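Local coordinates for single-stranded DNA-binding protein (Thermus thermophilus, PDB 2CWA) that binds single-stranded DNA and probably recruits partner proteins to their sites of action in DNA replication, recombination and repair, at residues T150-L155 with Q176-L181; I197-N202 with R217-R222; G12-R17 with D68-G73; L30-A35 with V56-R61; L75-G80 with F103-D108. All coordinates share one frame; numbering follows the deposited sequence.

Contact 1 (T150-L155 with Q176-L181)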
# COMPACT_ATOMS: atom_id res chain seq x y z
N THR A 150 17.19 16.56 7.82
CA THR A 150 16.04 15.74 8.20
C THR A 150 16.43 14.26 8.28
O THR A 150 17.06 13.73 7.37
CB THR A 150 14.90 15.88 7.18
OG1 THR A 150 14.55 17.26 7.04
CG2 THR A 150 13.68 15.09 7.65
N ALA A 151 16.04 13.61 9.37
CA ALA A 151 16.35 12.19 9.55
C ALA A 151 15.39 11.32 8.74
O ALA A 151 14.20 11.62 8.61
CB ALA A 151 16.27 11.81 11.02
N VAL A 152 15.92 10.23 8.18
CA VAL A 152 15.10 9.31 7.39
C VAL A 152 15.59 7.91 7.70
O VAL A 152 16.77 7.62 7.53
CB VAL A 152 15.23 9.55 5.87
CG1 VAL A 152 14.12 8.80 5.14
CG2 VAL A 152 15.17 11.02 5.57
N ALA A 153 14.68 7.07 8.17
CA ALA A 153 15.03 5.70 8.53
C ALA A 153 14.38 4.72 7.57
O ALA A 153 13.25 4.91 7.13
CB ALA A 153 14.56 5.40 9.96
N ARG A 154 15.12 3.66 7.24
CA ARG A 154 14.60 2.63 6.37
C ARG A 154 14.76 1.32 7.13
O ARG A 154 15.84 0.99 7.61
CB ARG A 154 15.35 2.62 5.04
CG ARG A 154 14.98 3.82 4.18
CD ARG A 154 15.73 3.84 2.85
NE ARG A 154 15.54 5.11 2.16
CZ ARG A 154 14.40 5.53 1.64
NH1 ARG A 154 13.32 4.77 1.73
NH2 ARG A 154 14.33 6.72 1.06
N LEU A 155 13.65 0.60 7.25
CA LEU A 155 13.60 -0.67 7.98
C LEU A 155 13.11 -1.81 7.10
O LEU A 155 12.35 -1.60 6.16
CB LEU A 155 12.64 -0.53 9.17
CG LEU A 155 12.78 0.67 10.11
CD1 LEU A 155 11.47 0.90 10.85
CD2 LEU A 155 13.91 0.43 11.09
N GLN A 176 9.64 2.92 5.70
CA GLN A 176 10.39 4.17 5.77
C GLN A 176 9.76 5.12 6.79
O GLN A 176 8.54 5.24 6.86
CB GLN A 176 10.42 4.83 4.39
CG GLN A 176 11.01 6.24 4.35
CD GLN A 176 10.98 6.84 2.95
OE1 GLN A 176 10.32 6.31 2.05
NE2 GLN A 176 11.68 7.95 2.76
N ALA A 177 10.60 5.78 7.58
CA ALA A 177 10.10 6.72 8.59
C ALA A 177 10.86 8.03 8.50
O ALA A 177 12.03 8.05 8.10
CB ALA A 177 10.26 6.13 9.97
N TRP A 178 10.19 9.12 8.87
CA TRP A 178 10.80 10.45 8.82
C TRP A 178 10.90 11.17 10.17
O TRP A 178 10.17 10.86 11.11
CB TRP A 178 10.00 11.35 7.87
CG TRP A 178 10.08 10.97 6.43
CD1 TRP A 178 9.32 10.04 5.78
CD2 TRP A 178 10.98 11.51 5.45
NE1 TRP A 178 9.68 9.97 4.45
CE2 TRP A 178 10.70 10.87 4.22
CE3 TRP A 178 11.98 12.49 5.49
CZ2 TRP A 178 11.39 11.16 3.04
CZ3 TRP A 178 12.68 12.78 4.31
CH2 TRP A 178 12.38 12.12 3.10
N ARG A 179 11.82 12.12 10.23
CA ARG A 179 12.04 12.95 11.42
C ARG A 179 12.16 12.24 12.76
O ARG A 179 12.96 11.33 12.92
CB ARG A 179 10.95 14.02 11.48
CG ARG A 179 10.88 14.83 10.20
CD ARG A 179 9.73 15.81 10.19
NE ARG A 179 9.54 16.36 8.85
CZ ARG A 179 9.19 15.62 7.80
NH1 ARG A 179 8.99 14.32 7.93
NH2 ARG A 179 9.06 16.20 6.61
N ASP A 180 11.36 12.68 13.74
CA ASP A 180 11.42 12.08 15.07
C ASP A 180 11.18 10.58 15.03
O ASP A 180 11.85 9.81 15.72
CB ASP A 180 10.39 12.73 16.00
CG ASP A 180 10.64 14.21 16.20
OD1 ASP A 180 11.81 14.64 16.16
OD2 ASP A 180 9.65 14.95 16.41
N LEU A 181 10.22 10.17 14.21
CA LEU A 181 9.87 8.76 14.06
C LEU A 181 11.10 8.00 13.57
O LEU A 181 11.36 6.87 14.00
CB LEU A 181 8.72 8.63 13.07
CG LEU A 181 7.83 7.39 13.13
CD1 LEU A 181 7.35 7.17 14.57
CD2 LEU A 181 6.64 7.57 12.19
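V152 turns CG1 anti to its backbone N (chi1 -166°), which lifts that methyl over the indole of W178, while the indole is turned nearly perpendicular to the plane through CA, CB and CG of W178 (chi2 84°). CG1 of V152 lies 4.0 Å from the centroid of the six-membered ring of W178 and almost on the ring normal, a CH-pi contact over the face. The other methyl, CG2 of V152, presses on CZ3 of W178 at 3.3 Å. At the edge of the same ring, near its plane, CG2 of T150 meets CE3 of W178 at 3.8 Å and also touches CG of R179. Farther along this face of the hairpin, R154 and Q176 run side by side with NH1 of R154 3.4 Å from CD of Q176; OE1 of Q176 is hydrogen-bonded to R217. The hairpin formed by strands 151-161 and 169-178 belongs to the second OB domain, with V152–W178 and R154–Q176 as non-hydrogen-bonded antiparallel pairs around A153–A177. The latter pair exchanges two bonds, each 2.8 Å, A153 N to A177 O and A177 N to A153 O, and sends both CB atoms to the other face, where A153 packs on A182 of helix 179-185. Aromatic residues of bacterial SSBs stack on DNA bases, and the partly exposed W178, which makes a cation-pi contact with R48, is consistent with such a surface. R179 N reaches A151 O at 2.9 Å in a bond bent to 140° at the hydrogen.

Contact 2 (I197-N202 with R217-R222)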
# COMPACT_ATOMS: atom_id res chain seq x y z
N ILE A 197 1.77 1.63 11.75
CA ILE A 197 0.54 2.15 11.18
C ILE A 197 1.13 3.09 10.14
O ILE A 197 1.89 4.00 10.48
CB ILE A 197 -0.31 2.98 12.16
CG1 ILE A 197 -0.78 2.11 13.34
CG2 ILE A 197 -1.51 3.54 11.42
CD1 ILE A 197 -1.69 2.86 14.31
N GLY A 198 0.82 2.86 8.88
CA GLY A 198 1.39 3.71 7.86
C GLY A 198 0.52 3.90 6.65
O GLY A 198 -0.67 3.59 6.67
N ARG A 199 1.12 4.43 5.60
CA ARG A 199 0.42 4.67 4.35
C ARG A 199 1.20 3.93 3.28
O ARG A 199 2.43 3.86 3.33
CB ARG A 199 0.36 6.17 4.06
CG ARG A 199 1.68 6.90 4.27
CD ARG A 199 1.47 8.42 4.25
NE ARG A 199 1.12 8.89 2.92
CZ ARG A 199 2.00 9.10 1.95
NH1 ARG A 199 3.30 8.90 2.17
NH2 ARG A 199 1.60 9.51 0.75
N LEU A 200 0.49 3.34 2.32
CA LEU A 200 1.15 2.62 1.25
C LEU A 200 1.69 3.61 0.23
O LEU A 200 0.98 4.53 -0.17
CB LEU A 200 0.17 1.67 0.56
CG LEU A 200 -0.33 0.53 1.45
CD1 LEU A 200 -1.42 -0.25 0.72
CD2 LEU A 200 0.84 -0.38 1.80
N VAL A 201 2.93 3.41 -0.19
CA VAL A 201 3.53 4.28 -1.20
C VAL A 201 4.24 3.39 -2.21
O VAL A 201 4.48 2.21 -1.95
CB VAL A 201 4.58 5.24 -0.58
CG1 VAL A 201 3.93 6.05 0.54
CG2 VAL A 201 5.77 4.47 -0.07
N ASN A 202 4.56 3.95 -3.37
CA ASN A 202 5.26 3.16 -4.37
C ASN A 202 6.26 3.99 -5.16
O ASN A 202 6.14 5.21 -5.27
CB ASN A 202 4.26 2.49 -5.31
CG ASN A 202 3.26 3.46 -5.90
OD1 ASN A 202 3.64 4.50 -6.43
ND2 ASN A 202 1.98 3.11 -5.81
N ARG A 217 5.88 -0.00 -0.96
CA ARG A 217 6.46 0.05 0.37
C ARG A 217 5.48 0.75 1.29
O ARG A 217 4.37 1.10 0.89
CB ARG A 217 7.78 0.84 0.35
CG ARG A 217 8.86 0.27 -0.56
CD ARG A 217 10.12 1.15 -0.55
NE ARG A 217 9.84 2.48 -1.11
CZ ARG A 217 9.63 3.58 -0.40
NH1 ARG A 217 9.66 3.54 0.93
NH2 ARG A 217 9.38 4.73 -1.02
N VAL A 218 5.90 0.97 2.53
CA VAL A 218 5.07 1.63 3.52
C VAL A 218 5.80 2.78 4.19
O VAL A 218 6.97 2.66 4.54
CB VAL A 218 4.62 0.65 4.64
CG1 VAL A 218 3.78 1.41 5.69
CG2 VAL A 218 3.83 -0.51 4.05
N GLU A 219 5.10 3.90 4.35
CA GLU A 219 5.66 5.07 5.02
C GLU A 219 4.94 5.09 6.37
O GLU A 219 3.72 5.20 6.42
CB GLU A 219 5.37 6.35 4.25
CG GLU A 219 5.74 7.62 5.00
CD GLU A 219 5.58 8.86 4.15
OE1 GLU A 219 6.36 9.02 3.18
OE2 GLU A 219 4.68 9.68 4.44
N ALA A 220 5.71 4.95 7.44
CA ALA A 220 5.18 4.91 8.79
C ALA A 220 4.60 6.24 9.29
O ALA A 220 5.10 7.32 8.97
CB ALA A 220 6.27 4.44 9.74
N LEU A 221 3.52 6.12 10.06
CA LEU A 221 2.85 7.27 10.66
C LEU A 221 2.99 7.10 12.17
O LEU A 221 3.07 8.07 12.92
CB LEU A 221 1.37 7.28 10.27
CG LEU A 221 1.06 7.59 8.81
CD1 LEU A 221 -0.42 7.34 8.53
CD2 LEU A 221 1.43 9.04 8.50
N ARG A 222 3.03 5.84 12.61
CA ARG A 222 3.20 5.51 14.03
C ARG A 222 4.01 4.23 14.11
O ARG A 222 3.82 3.33 13.30
CB ARG A 222 1.84 5.28 14.72
CG ARG A 222 1.98 5.04 16.24
CD ARG A 222 0.65 4.65 16.91
NE ARG A 222 0.77 4.64 18.37
CZ ARG A 222 0.22 5.55 19.17
NH1 ARG A 222 -0.50 6.54 18.66
NH2 ARG A 222 0.40 5.49 20.48
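A classic beta bulge in the hairpin of strands 193-206 and 212-220 sets L221 and R222 together against I197. Both backbone nitrogens bond to I197 O, L221 N at 2.7 Å and R222 N at 3.0 Å, and the register slips by one residue. Beside the bulge, G198 brings its CA to 3.1 Å from E219 O; a CB on this backbone would collide with that oxygen and with V218 CG1, which explains the glycine. On the face shared with V201 and R217, R199 rises with CG wedged between its backbone N and carbonyl carbon (chi1 45°), then bends at chi3, bringing NH1 to 2.8 Å from E219 OE2 in a salt bridge with guanidinium and carboxylate planes 45° apart. E219 OE1 has a second cation, R48 of the first OB domain. A leucine in place of R199 would probably leave the buried carboxylate of E219 without one of its two positive partners. V201 CG2 sits over one face of the R217 guanidinium, toward its rim, 3.7 Å from NH2 of R217, whose NE makes a salt bridge with D203. Through E219, the charges of this hairpin thus tie the two OB domains together, and R199 and R48 probably favour the ionised form of E219.

Contact 3 (G12-R17 with D68-G73)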
# COMPACT_ATOMS: atom_id res chain seq x y z
N GLY A 12 -10.52 5.28 -2.40
CA GLY A 12 -10.07 6.14 -3.49
C GLY A 12 -10.99 5.98 -4.68
O GLY A 12 -11.99 5.27 -4.62
N ALA A 13 -10.66 6.66 -5.77
CA ALA A 13 -11.46 6.59 -6.99
C ALA A 13 -10.78 5.64 -7.96
O ALA A 13 -9.57 5.51 -7.96
CB ALA A 13 -11.58 7.98 -7.61
N LEU A 14 -11.56 4.95 -8.78
CA LEU A 14 -10.97 4.04 -9.76
C LEU A 14 -10.37 4.91 -10.85
O LEU A 14 -11.09 5.64 -11.53
CB LEU A 14 -12.03 3.12 -10.35
CG LEU A 14 -12.67 2.15 -9.36
CD1 LEU A 14 -13.62 1.23 -10.09
CD2 LEU A 14 -11.58 1.36 -8.65
N ALA A 15 -9.05 4.85 -11.00
CA ALA A 15 -8.33 5.65 -11.99
C ALA A 15 -8.76 5.31 -13.42
O ALA A 15 -8.77 6.19 -14.29
CB ALA A 15 -6.84 5.45 -11.83
N THR A 16 -9.09 4.05 -13.64
CA THR A 16 -9.52 3.57 -14.95
C THR A 16 -10.53 2.44 -14.75
O THR A 16 -10.67 1.91 -13.65
CB THR A 16 -8.35 2.99 -15.76
OG1 THR A 16 -7.76 1.91 -15.02
CG2 THR A 16 -7.30 4.05 -16.03
N ARG A 17 -11.23 2.08 -15.82
CA ARG A 17 -12.19 0.99 -15.74
C ARG A 17 -11.36 -0.26 -15.42
O ARG A 17 -10.32 -0.50 -16.03
CB ARG A 17 -12.92 0.83 -17.08
CG ARG A 17 -14.15 -0.05 -17.01
CD ARG A 17 -14.96 0.02 -18.30
NE ARG A 17 -16.18 -0.79 -18.22
CZ ARG A 17 -17.16 -0.58 -17.36
NH1 ARG A 17 -17.09 0.43 -16.50
NH2 ARG A 17 -18.23 -1.38 -17.35
N ASP A 68 -18.16 -5.93 -14.36
CA ASP A 68 -19.04 -5.14 -15.22
C ASP A 68 -19.95 -4.19 -14.44
O ASP A 68 -21.01 -3.80 -14.94
CB ASP A 68 -19.89 -6.06 -16.09
CG ASP A 68 -19.06 -7.06 -16.87
OD1 ASP A 68 -18.24 -6.63 -17.71
OD2 ASP A 68 -19.22 -8.28 -16.64
N LEU A 69 -19.55 -3.81 -13.23
CA LEU A 69 -20.35 -2.90 -12.41
C LEU A 69 -19.58 -1.64 -12.01
O LEU A 69 -20.19 -0.64 -11.63
CB LEU A 69 -20.84 -3.58 -11.13
CG LEU A 69 -22.09 -4.46 -11.19
CD1 LEU A 69 -21.81 -5.72 -11.97
CD2 LEU A 69 -22.52 -4.80 -9.77
N LEU A 70 -18.26 -1.69 -12.09
CA LEU A 70 -17.44 -0.55 -11.69
C LEU A 70 -16.82 0.18 -12.88
O LEU A 70 -16.28 -0.44 -13.80
CB LEU A 70 -16.33 -1.03 -10.75
CG LEU A 70 -16.76 -1.91 -9.58
CD1 LEU A 70 -15.53 -2.32 -8.79
CD2 LEU A 70 -17.77 -1.19 -8.69
N ASP A 71 -16.90 1.51 -12.85
CA ASP A 71 -16.35 2.33 -13.93
C ASP A 71 -15.34 3.34 -13.38
O ASP A 71 -15.25 3.54 -12.17
CB ASP A 71 -17.47 3.09 -14.64
CG ASP A 71 -17.19 3.31 -16.12
OD1 ASP A 71 -16.01 3.56 -16.48
OD2 ASP A 71 -18.15 3.25 -16.92
N GLN A 72 -14.58 3.95 -14.28
CA GLN A 72 -13.59 4.95 -13.90
C GLN A 72 -14.31 6.03 -13.07
O GLN A 72 -15.45 6.37 -13.36
CB GLN A 72 -12.98 5.58 -15.16
CG GLN A 72 -11.96 6.69 -14.90
CD GLN A 72 -11.44 7.28 -16.20
OE1 GLN A 72 -12.21 7.78 -17.02
NE2 GLN A 72 -10.13 7.23 -16.40
N GLY A 73 -13.64 6.53 -12.04
CA GLY A 73 -14.24 7.57 -11.22
C GLY A 73 -14.96 7.08 -9.97
O GLY A 73 -15.05 7.80 -8.98
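The run from A13 to R17 and the irregular segment 68-73 point 138° apart, end to end, and their nearest CA atoms are those of T16 and Q72, 4.4 Å apart. A nearly straight bond joins the two segments: G73 N to L14 O, 2.7 Å and 177° at the hydrogen, with the donor in the plane of the carbonyl. G73 has a positive phi at which a CB would jam against the carbonyl oxygen before it, so the turn that presents this N-H calls for glycine. Just before it, Q72 extends its chain with CG anti to the backbone N (chi1 178°) and reaches back along the other segment, where NE2 of Q72 gives its hydrogen to A15 O at 2.7 Å, the oxygen lying almost in the amide plane. R17, also extended as far as NE, crosses to D71, and NH1 of R17 forms a salt bridge with OD2 of D71 at 3.0 Å. The other oxygen, OD1 of D71, accepts from Q72 N at 2.7 Å with its anti lone pair, so both oxygens of the carboxylate are engaged. Apart from these polar groups, L14 and L70 meet at about a right angle, CD1 of L14 being 3.6 Å from CB of L70. Both leucines also pack on L32 of strand 28-39, and L14 on V76 of strand 75-85. The contact therefore seats the loop between helix 60-64 and strand 75-85 against strand 5-22 of the first OB domain; G73 O additionally accepts from R114.

Contact 4 (L30-A35 with V56-R61). With NO3 (nitrate ion), chain C.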
# COMPACT_ATOMS: atom_id res chain seq x y z
N LEU A 30 -9.78 -9.69 -10.68
CA LEU A 30 -10.15 -8.33 -10.99
C LEU A 30 -9.08 -7.37 -10.49
O LEU A 30 -8.92 -7.19 -9.28
CB LEU A 30 -11.50 -7.98 -10.36
CG LEU A 30 -12.05 -6.58 -10.69
CD1 LEU A 30 -12.16 -6.40 -12.19
CD2 LEU A 30 -13.42 -6.41 -10.04
N ASP A 31 -8.33 -6.79 -11.42
CA ASP A 31 -7.29 -5.84 -11.05
C ASP A 31 -7.86 -4.44 -11.17
O ASP A 31 -8.45 -4.09 -12.20
CB ASP A 31 -6.06 -6.00 -11.94
CG ASP A 31 -5.27 -7.26 -11.62
OD1 ASP A 31 -5.10 -7.56 -10.41
OD2 ASP A 31 -4.81 -7.94 -12.56
N LEU A 32 -7.70 -3.66 -10.11
CA LEU A 32 -8.21 -2.29 -10.09
C LEU A 32 -7.08 -1.34 -9.70
O LEU A 32 -6.10 -1.74 -9.08
CB LEU A 32 -9.34 -2.16 -9.06
CG LEU A 32 -10.55 -3.10 -9.15
CD1 LEU A 32 -10.18 -4.46 -8.59
CD2 LEU A 32 -11.70 -2.52 -8.36
N THR A 33 -7.22 -0.08 -10.09
CA THR A 33 -6.22 0.91 -9.75
C THR A 33 -6.97 1.97 -8.96
O THR A 33 -7.87 2.62 -9.49
CB THR A 33 -5.59 1.56 -11.01
OG1 THR A 33 -4.95 0.55 -11.80
CG2 THR A 33 -4.55 2.60 -10.61
N LEU A 34 -6.62 2.11 -7.68
CA LEU A 34 -7.25 3.11 -6.83
C LEU A 34 -6.34 4.31 -6.75
O LEU A 34 -5.13 4.17 -6.60
CB LEU A 34 -7.49 2.56 -5.41
CG LEU A 34 -8.78 1.75 -5.20
CD1 LEU A 34 -8.74 0.50 -6.06
CD2 LEU A 34 -8.93 1.39 -3.72
N ALA A 35 -6.93 5.49 -6.85
CA ALA A 35 -6.17 6.72 -6.81
C ALA A 35 -6.75 7.67 -5.78
O ALA A 35 -7.96 7.84 -5.68
CB ALA A 35 -6.16 7.38 -8.19
N VAL A 56 -4.75 -2.90 -7.01
CA VAL A 56 -5.29 -3.86 -6.06
C VAL A 56 -5.89 -5.03 -6.82
O VAL A 56 -6.46 -4.84 -7.89
CB VAL A 56 -6.39 -3.22 -5.19
CG1 VAL A 56 -6.92 -4.22 -4.21
CG2 VAL A 56 -5.84 -2.00 -4.46
N ARG A 57 -5.77 -6.23 -6.26
CA ARG A 57 -6.31 -7.41 -6.92
C ARG A 57 -7.37 -8.14 -6.11
O ARG A 57 -7.12 -8.57 -4.98
CB ARG A 57 -5.18 -8.39 -7.25
CG ARG A 57 -5.67 -9.75 -7.73
CD ARG A 57 -4.53 -10.56 -8.31
NE ARG A 57 -4.05 -9.99 -9.57
CZ ARG A 57 -3.07 -10.51 -10.31
NH1 ARG A 57 -2.45 -11.62 -9.91
NH2 ARG A 57 -2.72 -9.92 -11.44
N LEU A 58 -8.55 -8.25 -6.69
CA LEU A 58 -9.67 -8.97 -6.09
C LEU A 58 -9.71 -10.34 -6.76
O LEU A 58 -9.38 -10.45 -7.94
CB LEU A 58 -10.99 -8.25 -6.37
CG LEU A 58 -11.52 -7.22 -5.38
CD1 LEU A 58 -12.81 -6.63 -5.92
CD2 LEU A 58 -11.76 -7.88 -4.02
N LEU A 59 -10.10 -11.37 -6.01
CA LEU A 59 -10.18 -12.72 -6.57
C LEU A 59 -11.52 -13.39 -6.29
O LEU A 59 -12.33 -12.91 -5.49
CB LEU A 59 -9.08 -13.62 -5.99
CG LEU A 59 -7.60 -13.29 -6.17
CD1 LEU A 59 -6.77 -14.36 -5.46
CD2 LEU A 59 -7.24 -13.23 -7.65
N GLY A 60 -11.75 -14.51 -6.98
CA GLY A 60 -12.96 -15.30 -6.78
C GLY A 60 -14.31 -14.61 -6.74
O GLY A 60 -14.61 -13.74 -7.55
N ARG A 61 -15.13 -15.02 -5.78
CA ARG A 61 -16.48 -14.48 -5.66
C ARG A 61 -16.53 -12.97 -5.41
O ARG A 61 -17.45 -12.31 -5.88
CB ARG A 61 -17.27 -15.22 -4.57
CG ARG A 61 -16.65 -15.18 -3.20
CD ARG A 61 -17.56 -15.83 -2.16
NE ARG A 61 -17.01 -15.72 -0.81
CZ ARG A 61 -16.81 -14.57 -0.17
NH1 ARG A 61 -17.12 -13.42 -0.76
NH2 ARG A 61 -16.29 -14.57 1.04
N NO3 C . -13.00 -14.69 -2.89
O1 NO3 C . -11.83 -14.66 -2.60
O2 NO3 C . -13.50 -15.74 -3.30
O3 NO3 C . -13.68 -13.69 -2.78
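R57 starts its approach to D31 at CB, which lies 3.3 Å from OD1 of D31. CG, set anti to the backbone N (chi1 171°), is 3.5 Å from the same OD1 of D31, and CD runs past it before the chain bends at chi3 (-69°) to turn the guanidinium side-on. NE of R57 then gives its hydrogen to OD1 of D31 at 2.8 Å, and NH2 of R57 to OD2 of D31 at 3.1 Å, each oxygen using its syn lone pair. The two planes differ by 29°, nearly coplanar, the geometry of a two-pronged salt bridge. This is a non-hydrogen-bonded pair between strands 28-39 and 49-59; on the other face L30, L32, V56 and L58 point into the core of the OB fold, CB of L30 lying 4.0 Å from CB of L58. Where the second strand ends, R61 N bonds to O2 of a nitrate ion at 3.1 Å, an anion probably from the crystallisation liquor and also held by Q62 N. A leucine in place of R57 would probably leave the carboxylate of D31 without its cationic mate and free to turn. Two bonds, one to each oxygen, fix the rotation of both groups, while the charges probably favour an ionised D31.

Contact 5 (L75-G80 with F103-D108)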
# COMPACT_ATOMS: atom_id res chain seq x y z
N LEU A 75 -15.97 5.72 -6.51
CA LEU A 75 -15.24 5.72 -5.25
C LEU A 75 -15.47 4.35 -4.62
O LEU A 75 -16.60 3.86 -4.62
CB LEU A 75 -15.75 6.81 -4.31
CG LEU A 75 -15.67 8.24 -4.86
CD1 LEU A 75 -15.93 9.23 -3.73
CD2 LEU A 75 -14.29 8.48 -5.46
N VAL A 76 -14.42 3.74 -4.10
CA VAL A 76 -14.55 2.42 -3.49
C VAL A 76 -13.74 2.31 -2.20
O VAL A 76 -12.75 3.02 -2.01
CB VAL A 76 -14.06 1.29 -4.43
CG1 VAL A 76 -14.86 1.29 -5.71
CG2 VAL A 76 -12.59 1.47 -4.73
N PHE A 77 -14.18 1.40 -1.34
CA PHE A 77 -13.49 1.12 -0.09
C PHE A 77 -12.98 -0.31 -0.21
O PHE A 77 -13.76 -1.23 -0.44
CB PHE A 77 -14.45 1.21 1.11
CG PHE A 77 -13.94 0.50 2.34
CD1 PHE A 77 -12.69 0.81 2.87
CD2 PHE A 77 -14.71 -0.48 2.96
CE1 PHE A 77 -12.20 0.14 4.00
CE2 PHE A 77 -14.23 -1.16 4.09
CZ PHE A 77 -12.98 -0.85 4.61
N VAL A 78 -11.68 -0.48 -0.04
CA VAL A 78 -11.07 -1.80 -0.13
C VAL A 78 -10.44 -2.20 1.19
O VAL A 78 -9.74 -1.41 1.83
CB VAL A 78 -9.99 -1.84 -1.23
CG1 VAL A 78 -9.08 -3.03 -1.03
CG2 VAL A 78 -10.65 -1.92 -2.59
N GLU A 79 -10.72 -3.44 1.60
CA GLU A 79 -10.14 -3.99 2.81
C GLU A 79 -9.29 -5.16 2.32
O GLU A 79 -9.81 -6.09 1.68
CB GLU A 79 -11.21 -4.50 3.79
CG GLU A 79 -10.57 -5.18 5.01
CD GLU A 79 -11.56 -5.61 6.08
OE1 GLU A 79 -12.78 -5.61 5.81
OE2 GLU A 79 -11.12 -5.97 7.19
N GLY A 80 -8.00 -5.13 2.62
CA GLY A 80 -7.16 -6.20 2.15
C GLY A 80 -5.92 -6.43 2.98
O GLY A 80 -5.90 -6.21 4.19
N PHE A 103 -12.08 -7.58 0.13
CA PHE A 103 -13.42 -7.05 -0.06
C PHE A 103 -13.38 -5.68 -0.72
O PHE A 103 -12.45 -4.91 -0.51
CB PHE A 103 -14.12 -6.88 1.28
CG PHE A 103 -14.34 -8.15 2.04
CD1 PHE A 103 -15.41 -8.99 1.72
CD2 PHE A 103 -13.50 -8.51 3.09
CE1 PHE A 103 -15.63 -10.16 2.44
CE2 PHE A 103 -13.72 -9.67 3.82
CZ PHE A 103 -14.79 -10.50 3.49
N LEU A 104 -14.40 -5.37 -1.51
CA LEU A 104 -14.53 -4.06 -2.13
C LEU A 104 -15.97 -3.65 -1.96
O LEU A 104 -16.88 -4.48 -2.08
CB LEU A 104 -14.17 -4.09 -3.62
CG LEU A 104 -14.39 -2.73 -4.32
CD1 LEU A 104 -13.41 -2.57 -5.47
CD2 LEU A 104 -15.82 -2.59 -4.79
N ASP A 105 -16.18 -2.38 -1.64
CA ASP A 105 -17.51 -1.83 -1.47
C ASP A 105 -17.59 -0.48 -2.16
O ASP A 105 -16.78 0.40 -1.87
CB ASP A 105 -17.82 -1.63 0.02
CG ASP A 105 -18.09 -2.94 0.73
OD1 ASP A 105 -19.19 -3.49 0.55
OD2 ASP A 105 -17.19 -3.40 1.47
N PRO A 106 -18.53 -0.31 -3.09
CA PRO A 106 -18.67 0.97 -3.80
C PRO A 106 -19.21 1.98 -2.79
O PRO A 106 -19.92 1.61 -1.85
CB PRO A 106 -19.68 0.65 -4.90
CG PRO A 106 -20.50 -0.46 -4.30
CD PRO A 106 -19.46 -1.32 -3.64
N LEU A 107 -18.85 3.25 -2.97
CA LEU A 107 -19.29 4.30 -2.06
C LEU A 107 -19.96 5.46 -2.78
O LEU A 107 -19.61 5.77 -3.93
CB LEU A 107 -18.09 4.83 -1.26
CG LEU A 107 -17.21 3.84 -0.50
CD1 LEU A 107 -16.01 4.57 0.11
CD2 LEU A 107 -18.02 3.14 0.58
N ASP A 108 -20.91 6.09 -2.10
CA ASP A 108 -21.64 7.25 -2.61
C ASP A 108 -20.61 8.38 -2.70
O ASP A 108 -19.75 8.49 -1.83
CB ASP A 108 -22.73 7.64 -1.60
CG ASP A 108 -23.65 8.74 -2.11
OD1 ASP A 108 -23.28 9.48 -3.04
OD2 ASP A 108 -24.76 8.86 -1.55
O HOH W 1 -18.64 7.02 -6.32
O HOH W 2 -14.74 -3.41 1.42
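L104 stands with CG anti to its backbone N (chi1 177°) between two valines of the opposing strand. Its CG lies 4.0 Å from CB of V76, and its CD1 reaches to 4.0 Å from CG2 of V78 while staying near V76; both valines meet it at a slant. On the other face F77 and D105 lie side by side, pointing the same way, ring and carboxylate planes only 16° apart, with CD2 of F77 4.1 Å from OD2 of D105. E79 and F103 make a second such pair, but more twisted, at 44° between the planes. L107 reaches diagonally to F77, CD1 of L107 being 3.8 Å from CB of F77. Five backbone bonds join the strands: F77 and D105 exchange two, E79 and F103 two, and L107 N gives one to L75 O. P106 takes a non-hydrogen-bonded position opposite V76, where its missing N-H costs the pair no bond. Beside L75 and L107, a water accepts from L75 N at 3.0 Å and donates to L107 O at 2.9 Å. This antiparallel hairpin of strands 75-85 and 96-107 closes the first OB barrel: V76 packs on L14 of strand 5-22 and L34 of strand 28-39, V78 on V56, and L104 on L32 and L58.

Overall arrangement
From the N terminus, strand 5-22 meets the loop after helix 60-64 in contact 3, closing a long loop inside which contact 4, the hairpin of strands 28-39 and 49-59, is nested. Contact 5 follows in series. These three contacts touch one another, their centres 10 to 11 Å apart, and L14, L32, L34, L70 and L104 share one core in the first OB domain. In the second domain contact 1 closes before contact 2 opens, and strands 169-178 and 212-220 join them side by side. No pair crosses along the chain. Between domains, strand 5-22 pairs with 128-145, while contact 2 comes within about 7 Å of contact 4, nearest atoms.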